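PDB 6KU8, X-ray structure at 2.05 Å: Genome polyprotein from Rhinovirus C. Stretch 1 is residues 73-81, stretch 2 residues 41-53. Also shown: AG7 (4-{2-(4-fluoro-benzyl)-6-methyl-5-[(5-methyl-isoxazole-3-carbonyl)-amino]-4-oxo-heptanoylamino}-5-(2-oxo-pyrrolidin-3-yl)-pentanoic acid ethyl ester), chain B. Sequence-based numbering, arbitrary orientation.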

# COMPACT_ATOMS: atom_id res chain seq x y z
N THR A 73 4.72 10.92 0.74
CA THR A 73 4.97 9.57 1.22
C THR A 73 4.62 8.52 0.17
O THR A 73 4.97 7.34 0.36
CB THR A 73 4.17 9.27 2.49
OG1 THR A 73 2.77 9.24 2.17
CG2 THR A 73 4.44 10.31 3.56
N GLU A 74 3.92 8.89 -0.90
CA GLU A 74 3.35 8.00 -1.92
C GLU A 74 2.11 7.29 -1.38
O GLU A 74 1.54 6.44 -2.09
CB GLU A 74 4.35 6.94 -2.41
CG GLU A 74 4.72 6.99 -3.89
CD GLU A 74 3.63 7.53 -4.80
OE1 GLU A 74 3.56 8.76 -4.97
OE2 GLU A 74 2.87 6.74 -5.39
N ILE A 75 1.67 7.60 -0.17
CA ILE A 75 0.45 7.05 0.39
C ILE A 75 -0.66 8.08 0.31
O ILE A 75 -0.51 9.22 0.78
CB ILE A 75 0.65 6.60 1.85
CG1 ILE A 75 1.54 5.35 1.89
CG2 ILE A 75 -0.70 6.33 2.49
CD1 ILE A 75 2.09 5.09 3.23
N THR A 76 -1.79 7.67 -0.26
CA THR A 76 -3.02 8.45 -0.25
C THR A 76 -4.08 7.67 0.51
O THR A 76 -4.23 6.46 0.29
CB THR A 76 -3.47 8.75 -1.67
OG1 THR A 76 -2.56 9.68 -2.26
CG2 THR A 76 -4.87 9.31 -1.69
N LEU A 77 -4.78 8.35 1.43
CA LEU A 77 -5.93 7.77 2.12
C LEU A 77 -7.20 8.10 1.35
O LEU A 77 -7.40 9.26 0.96
CB LEU A 77 -6.05 8.32 3.55
CG LEU A 77 -4.89 8.27 4.55
CD1 LEU A 77 -5.37 8.61 5.95
CD2 LEU A 77 -4.22 6.90 4.54
N LEU A 78 -8.04 7.10 1.13
CA LEU A 78 -9.37 7.33 0.56
C LEU A 78 -10.41 7.03 1.63
O LEU A 78 -10.36 5.97 2.26
CB LEU A 78 -9.63 6.45 -0.66
CG LEU A 78 -8.61 6.46 -1.80
CD1 LEU A 78 -9.05 5.46 -2.86
CD2 LEU A 78 -8.46 7.87 -2.36
N TRP A 79 -11.33 7.96 1.84
CA TRP A 79 -12.50 7.71 2.66
C TRP A 79 -13.66 7.49 1.69
O TRP A 79 -14.04 8.40 0.95
CB TRP A 79 -12.78 8.85 3.63
CG TRP A 79 -11.64 9.16 4.58
CD1 TRP A 79 -10.54 9.91 4.32
CD2 TRP A 79 -11.52 8.73 5.95
NE1 TRP A 79 -9.73 9.98 5.43
CE2 TRP A 79 -10.32 9.26 6.44
CE3 TRP A 79 -12.32 7.96 6.80
CZ2 TRP A 79 -9.89 9.05 7.75
CZ3 TRP A 79 -11.89 7.74 8.10
CH2 TRP A 79 -10.68 8.28 8.57
N LEU A 80 -14.19 6.27 1.69
CA LEU A 80 -15.08 5.79 0.65
C LEU A 80 -16.54 5.83 1.08
O LEU A 80 -16.87 5.61 2.24
CB LEU A 80 -14.70 4.35 0.27
CG LEU A 80 -13.24 4.22 -0.15
CD1 LEU A 80 -12.84 2.74 -0.24
CD2 LEU A 80 -13.07 4.89 -1.49
N ASP A 81 -17.41 6.10 0.11
CA ASP A 81 -18.85 6.16 0.36
C ASP A 81 -19.44 4.76 0.20
O ASP A 81 -20.02 4.40 -0.82
CB ASP A 81 -19.52 7.16 -0.57
CG ASP A 81 -20.97 7.43 -0.19
OD1 ASP A 81 -21.35 7.15 0.97
OD2 ASP A 81 -21.72 7.92 -1.05
C01 AG7 B . 8.74 3.67 -10.62
C02 AG7 B . 7.41 4.37 -10.89
O03 AG7 B . 8.87 2.64 -10.02
C04 AG7 B . 6.26 3.93 -10.01
C05 AG7 B . 5.23 5.04 -10.19
C06 AG7 B . 5.59 6.25 -9.32
C07 AG7 B . 5.86 6.09 -7.97
C08 AG7 B . 6.18 7.19 -7.19
C09 AG7 B . 6.24 8.46 -7.75
C10 AG7 B . 5.97 8.63 -9.10
C11 AG7 B . 5.65 7.53 -9.89
N12 AG7 B . 5.46 1.45 -9.69
C13 AG7 B . 5.13 0.18 -10.35
C14 AG7 B . 6.04 -0.83 -9.68
C15 AG7 B . 7.52 -0.64 -10.17
C16 AG7 B . 8.38 -1.94 -9.74
N17 AG7 B . 9.20 -2.24 -10.73
O18 AG7 B . 8.27 -2.51 -8.71
C19 AG7 B . 3.68 -0.31 -10.39
C20 AG7 B . 2.70 0.87 -10.44
C21 AG7 B . 2.42 0.90 -11.93
O22 AG7 B . 2.27 2.10 -12.61
O23 AG7 B . 2.38 -0.14 -12.49
C47 AG7 B . 5.83 2.57 -10.54
O48 AG7 B . 5.82 2.39 -11.71
C50 AG7 B . 2.08 1.89 -13.98
C53 AG7 B . 1.56 3.19 -14.59
C57 AG7 B . 9.88 4.47 -11.21
N58 AG7 B . 11.11 3.94 -10.77
C59 AG7 B . 12.19 4.83 -10.54
O60 AG7 B . 12.17 6.02 -10.67
C78 AG7 B . 9.88 4.38 -12.74
C81 AG7 B . 10.88 5.33 -13.40
F1 AG7 B . 6.56 9.53 -6.96
C82 AG7 B . 10.16 2.93 -13.15
C83 AG7 B . 9.01 -1.26 -11.87
C84 AG7 B . 7.62 -0.56 -11.51
C1 AG7 B . 13.38 4.05 -10.14
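Stretch 2 41-53: PTHAECGDSVTID

Stretch 2 meets stretch 1 in two ways: polar and close at its start, apolar and looser further along. The three residues that give up most surface are E74, T42 and L78, and the 434 Å² of the contact, both sides summed, is organised around them.

E74 occupies the corner that precedes strand 75-80, with positive phi (75/4). Its carbonyl and its carboxylate both serve stretch 2. At I75 and P41 the chains run antiparallel as a non-hydrogen-bonded bridge pair, CA to CA 5.0 Å, with side chains diverging. Beside this bridge, E74 O accepts a hydrogen bond from T42 N at 2.8 Å, nearly straight at 164°, and P41 CA adds a CA-H...O contact to E74 O at 3.3 Å. The chain then turns through the 3-10 segment 42-44 (T42 phi/psi -58/-37), braced by A44 N to P41 O at 3.0 Å and E45 N to T42 O at 3.0 Å. The CA-to-CB bond of E74 points sideways, yet its carboxylate comes back to H43: OE2 accepts from H43 N at 2.9 Å and from H43 ND1 at a very short 2.4 Å, meeting the ring at its edge. One carboxylate oxygen thus holds both backbone and imidazole, while the bound ligand AG7 lies over one face of that ring, its C07 3.0 Å from H43 ND1.

T42, chi1 m, points toward stretch 1 and fills the space between E74 and T76. Its OG1 lies 2.7 Å from T76 OG1, a hydroxyl pair whose proton is not assigned. A water accepts from T42 OG1 at 2.8 Å and from E74 N at 2.9 Å, tying the threonine to the corner a second time.

Beyond the turn, stretch 2 passes through a loop and resumes extended geometry as strand 49-52, S49 at -134/149 and I52 at -117/124. It runs across strand 75-80 rather than along it: the crossing angle is -88° and the axes approach to 9.6 Å, a spacing bridged by side chains alone. Alternation in strand 75-80 aims T76, L78 and L80 at stretch 2. L78 CD1 reaches C46 SG at 4.2 Å and V50 CG1 at 4.4 Å; L80 CD2 meets V50 CG2 at 4.3 Å, and L80 CD1 meets I52 CD1 at 3.9 Å. V50 and I52 likewise point toward stretch 1, whereas T51 is out of reach. The rule is clear: fix the turn with directional bonds, then let alternating aliphatic residues pack across a near-perpendicular crossing.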

# COMPACT_ATOMS: atom_id res chain seq x y z
N PRO A 41 -1.68 3.87 -3.56
CA PRO A 41 -0.50 4.65 -3.93
C PRO A 41 -0.93 6.00 -4.52
O PRO A 41 -1.88 6.08 -5.31
CB PRO A 41 0.21 3.76 -4.95
CG PRO A 41 -0.33 2.34 -4.64
CD PRO A 41 -1.76 2.60 -4.32
N THR A 42 -0.22 7.06 -4.12
CA THR A 42 -0.55 8.39 -4.61
C THR A 42 -0.47 8.47 -6.13
O THR A 42 -1.29 9.14 -6.77
CB THR A 42 0.37 9.44 -3.98
OG1 THR A 42 0.16 9.44 -2.57
CG2 THR A 42 0.07 10.84 -4.54
N HIS A 43 0.51 7.78 -6.74
CA HIS A 43 0.66 7.86 -8.19
C HIS A 43 -0.40 7.07 -8.96
O HIS A 43 -0.36 7.07 -10.19
CB HIS A 43 2.06 7.40 -8.61
CG HIS A 43 2.30 5.93 -8.44
ND1 HIS A 43 2.99 5.40 -7.36
CD2 HIS A 43 1.96 4.87 -9.22
CE1 HIS A 43 3.05 4.08 -7.48
NE2 HIS A 43 2.44 3.73 -8.61
N ALA A 44 -1.33 6.39 -8.28
CA ALA A 44 -2.49 5.87 -8.97
C ALA A 44 -3.42 6.99 -9.42
O ALA A 44 -4.25 6.78 -10.31
CB ALA A 44 -3.25 4.87 -8.09
N GLU A 45 -3.28 8.18 -8.83
CA GLU A 45 -4.02 9.38 -9.23
C GLU A 45 -5.53 9.16 -9.20
O GLU A 45 -6.25 9.45 -10.16
CB GLU A 45 -3.57 9.85 -10.61
CG GLU A 45 -2.15 10.39 -10.61
CD GLU A 45 -1.66 10.76 -12.00
OE1 GLU A 45 -2.52 10.97 -12.90
OE2 GLU A 45 -0.43 10.83 -12.20
N CYS A 46 -6.02 8.67 -8.06
CA CYS A 46 -7.45 8.42 -7.93
C CYS A 46 -8.24 9.72 -8.05
O CYS A 46 -7.80 10.78 -7.59
CB CYS A 46 -7.76 7.73 -6.60
SG CYS A 46 -6.97 6.09 -6.45
N GLY A 47 -9.41 9.64 -8.68
CA GLY A 47 -10.30 10.78 -8.83
C GLY A 47 -11.35 10.85 -7.74
O GLY A 47 -11.27 10.18 -6.70
N ASP A 48 -12.37 11.69 -7.98
CA ASP A 48 -13.43 11.85 -7.00
C ASP A 48 -14.30 10.61 -6.90
O ASP A 48 -14.99 10.43 -5.90
CB ASP A 48 -14.28 13.08 -7.34
CG ASP A 48 -13.52 14.38 -7.14
OD1 ASP A 48 -13.78 15.32 -7.91
OD2 ASP A 48 -12.67 14.44 -6.23
N SER A 49 -14.28 9.76 -7.91
CA SER A 49 -14.77 8.41 -7.75
C SER A 49 -13.76 7.46 -8.38
O SER A 49 -13.06 7.82 -9.34
CB SER A 49 -16.19 8.21 -8.35
OG SER A 49 -16.13 7.91 -9.72
N VAL A 50 -13.68 6.27 -7.81
CA VAL A 50 -12.68 5.28 -8.18
C VAL A 50 -13.40 3.98 -8.52
O VAL A 50 -14.46 3.67 -7.96
CB VAL A 50 -11.64 5.06 -7.05
CG1 VAL A 50 -10.82 6.33 -6.82
CG2 VAL A 50 -12.34 4.65 -5.76
N THR A 51 -12.82 3.24 -9.45
CA THR A 51 -13.30 1.91 -9.80
C THR A 51 -12.68 0.90 -8.84
O THR A 51 -11.47 0.66 -8.86
CB THR A 51 -12.93 1.57 -11.24
OG1 THR A 51 -13.34 2.64 -12.09
CG2 THR A 51 -13.63 0.28 -11.67
N ILE A 52 -13.53 0.30 -8.00
CA ILE A 52 -13.12 -0.74 -7.06
C ILE A 52 -13.86 -2.02 -7.44
O ILE A 52 -15.09 -2.03 -7.52
CB ILE A 52 -13.43 -0.33 -5.62
CG1 ILE A 52 -12.69 0.96 -5.28
CG2 ILE A 52 -13.06 -1.45 -4.67
CD1 ILE A 52 -13.06 1.51 -3.93
N ASP A 53 -13.10 -3.10 -7.67
CA ASP A 53 -13.66 -4.38 -8.09
C ASP A 53 -14.68 -4.18 -9.21
O ASP A 53 -15.76 -4.78 -9.22
CB ASP A 53 -14.27 -5.14 -6.91
CG ASP A 53 -13.25 -5.50 -5.83
OD1 ASP A 53 -12.05 -5.62 -6.16
OD2 ASP A 53 -13.64 -5.67 -4.64
O HOH W 1 2.00 11.07 -1.16
O HOH W 2 -3.60 10.60 -4.64